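Local coordinates for flagellar hook-associated protein (Burkholderia pseudomallei, PDB 4UT1) that probably serves as a structural component of the bacterial flagellum, at the junction between hook and filament, at residues 356-361 with 422-427. Sequence-based numbering, arbitrary orientation.
With EDO (1,2-ethanediol), chain T.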
loop_
_atom_site.group_PDB
_atom_site.type_symbol
_atom_site.label_atom_id
_atom_site.label_comp_id
_atom_site.label_asym_id
_atom_site.label_seq_id
_atom_site.Cartn_x
_atom_site.Cartn_y
_atom_site.Cartn_z
ATOM N N LEU A 356 -11.485 4.924 14.935
ATOM C CA LEU A 356 -11.667 4.393 13.595
ATOM C C LEU A 356 -10.852 3.126 13.390
ATOM O O LEU A 356 -9.707 3.042 13.814
ATOM C CB LEU A 356 -11.273 5.440 12.555
ATOM C CG LEU A 356 -11.282 5.028 11.086
ATOM C CD1 LEU A 356 -12.719 4.764 10.573
ATOM C CD2 LEU A 356 -10.611 6.111 10.262
ATOM N N SER A 357 -11.464 2.139 12.750
ATOM C CA SER A 357 -10.748 0.947 12.324
ATOM C C SER A 357 -10.998 0.781 10.832
ATOM O O SER A 357 -12.048 1.190 10.326
ATOM C CB SER A 357 -11.198 -0.284 13.112
ATOM O OG SER A 357 -12.578 -0.535 12.928
ATOM N N VAL A 358 -10.029 0.205 10.124
ATOM C CA VAL A 358 -10.083 0.141 8.668
ATOM C C VAL A 358 -9.690 -1.251 8.182
ATOM O O VAL A 358 -8.797 -1.869 8.747
ATOM C CB VAL A 358 -9.145 1.197 8.026
ATOM C CG1 VAL A 358 -9.229 1.159 6.517
ATOM C CG2 VAL A 358 -9.480 2.605 8.543
ATOM N N SER A 359 -10.367 -1.746 7.154
ATOM C CA SER A 359 -9.935 -2.978 6.497
ATOM C C SER A 359 -10.061 -2.834 4.989
ATOM O O SER A 359 -10.577 -1.828 4.494
ATOM C CB SER A 359 -10.742 -4.176 6.997
ATOM O OG SER A 359 -12.112 -4.035 6.681
ATOM N N PHE A 360 -9.582 -3.833 4.254
ATOM C CA PHE A 360 -9.695 -3.805 2.807
ATOM C C PHE A 360 -11.006 -4.438 2.369
ATOM O O PHE A 360 -11.446 -5.448 2.926
ATOM C CB PHE A 360 -8.511 -4.525 2.144
ATOM C CG PHE A 360 -7.189 -3.866 2.420
ATOM C CD1 PHE A 360 -6.866 -2.650 1.820
ATOM C CD2 PHE A 360 -6.290 -4.435 3.294
ATOM C CE1 PHE A 360 -5.649 -2.019 2.086
ATOM C CE2 PHE A 360 -5.079 -3.800 3.581
ATOM C CZ PHE A 360 -4.759 -2.605 2.964
ATOM N N VAL A 361 -11.630 -3.823 1.376
ATOM C CA VAL A 361 -12.745 -4.452 0.682
ATOM C C VAL A 361 -12.257 -5.771 0.086
ATOM O O VAL A 361 -12.915 -6.809 0.185
ATOM C CB VAL A 361 -13.295 -3.540 -0.418
ATOM C CG1 VAL A 361 -14.341 -4.278 -1.240
ATOM C CG2 VAL A 361 -13.873 -2.263 0.201
ATOM N N PHE A 422 -8.920 11.518 10.849
ATOM C CA PHE A 422 -8.153 10.306 11.151
ATOM C C PHE A 422 -7.157 9.993 10.039
ATOM O O PHE A 422 -7.512 9.946 8.861
ATOM C CB PHE A 422 -9.083 9.103 11.365
ATOM C CG PHE A 422 -10.067 9.298 12.483
ATOM C CD1 PHE A 422 -11.245 10.003 12.271
ATOM C CD2 PHE A 422 -9.807 8.797 13.744
ATOM C CE1 PHE A 422 -12.144 10.200 13.300
ATOM C CE2 PHE A 422 -10.701 8.989 14.775
ATOM C CZ PHE A 422 -11.871 9.691 14.552
ATOM N N THR A 423 -5.899 9.778 10.409
ATOM C CA THR A 423 -4.927 9.357 9.418
ATOM C C THR A 423 -5.076 7.871 9.189
ATOM O O THR A 423 -5.138 7.087 10.128
ATOM C CB THR A 423 -3.495 9.668 9.843
ATOM O OG1 THR A 423 -3.404 11.058 10.115
ATOM C CG2 THR A 423 -2.517 9.298 8.721
ATOM N N VAL A 424 -5.159 7.492 7.926
ATOM C CA VAL A 424 -5.358 6.099 7.584
ATOM C C VAL A 424 -4.217 5.649 6.705
ATOM O O VAL A 424 -4.051 6.158 5.589
ATOM C CB VAL A 424 -6.685 5.874 6.867
ATOM C CG1 VAL A 424 -6.817 4.403 6.458
ATOM C CG2 VAL A 424 -7.836 6.297 7.775
ATOM N N LEU A 425 -3.429 4.708 7.227
ATOM C CA LEU A 425 -2.253 4.189 6.538
ATOM C C LEU A 425 -2.450 2.698 6.328
ATOM O O LEU A 425 -2.004 1.884 7.143
ATOM C CB LEU A 425 -0.974 4.451 7.349
ATOM C CG LEU A 425 -0.709 5.867 7.885
ATOM C CD1 LEU A 425 0.595 5.902 8.684
ATOM C CD2 LEU A 425 -0.627 6.873 6.739
ATOM N N PRO A 426 -3.157 2.325 5.253
ATOM C CA PRO A 426 -3.555 0.927 5.087
ATOM C C PRO A 426 -2.392 -0.019 4.812
ATOM O O PRO A 426 -2.519 -1.191 5.172
ATOM C CB PRO A 426 -4.499 0.973 3.884
ATOM C CG PRO A 426 -4.965 2.432 3.818
ATOM C CD PRO A 426 -3.741 3.192 4.217
ATOM N N THR A 427 -1.300 0.460 4.213
ATOM C CA THR A 427 -0.235 -0.450 3.765
ATOM C C THR A 427 1.186 -0.107 4.210
ATOM O O THR A 427 2.087 -0.920 4.021
ATOM C CB THR A 427 -0.194 -0.552 2.231
ATOM O OG1 THR A 427 0.050 0.745 1.670
ATOM C CG2 THR A 427 -1.510 -1.116 1.686
HETATM C C1 EDO T . -13.145 -2.522 10.692
HETATM O O1 EDO T . -12.035 -3.275 10.203
HETATM C C2 EDO T . -14.227 -2.527 9.619
HETATM O O2 EDO T . -13.807 -1.692 8.537
#
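Strands 356-360 and 422-425, with Leu-356 opposite Phe-422, run in nearly the same direction, their axes 26° apart and 8.7 Å away at closest approach; farther along the backbone, Val-358 lies nearest Pro-426. No hydrogen bond joins the two segments; they meet mainly through side chains. Leu-356 meets Phe-422 at two points. Its CB lies over one face of the aromatic ring, displaced from the ring centre, a CH-pi contact 4.2 Å from CB to the ring centroid of Phe-422. With CG anti to the backbone N (chi1 175°), the leucine chain extends past the ring, and its CD2 comes to 3.5 Å from CB of Phe-422 and also touches CG2 of Val-424. Val-358 and Val-424 then meet end to end, CG2 of Val-358 standing 3.8 Å from CG1 of Val-424.

These residues lie in the layer between the two sheets of a small beta sandwich in the D2-like domain: strand 356-360 edges a three-stranded antiparallel sheet beside strand 408-412, whereas strand 421-425 belongs to a five-stranded one, between 343-346 and 371-375. Val-344 adds to the same apolar layer, touching both Leu-356 and Val-358.

At the end of the strand, Phe-360 sets CG anti to its carbonyl carbon (chi1 -63°), and the ring drops toward Pro-426, lying roughly crosswise to the proline. Ring atom CE1 of Phe-360 packs 3.7 Å from CB of Pro-426, while CZ of Phe-360 approaches O of Pro-426 obliquely at 3.4 Å and also meets the Thr-427 methyl. Here the sandwich comes down on helix 287-322: Phe-360 touches Val-312, and Thr-427 OG1 hydrogen-bonds Ala-305 O. On the other side of strand 356-360, a 1,2-ethanediol, presumably left from crystallisation, makes a weak hydrogen bond with Ser-359 OG.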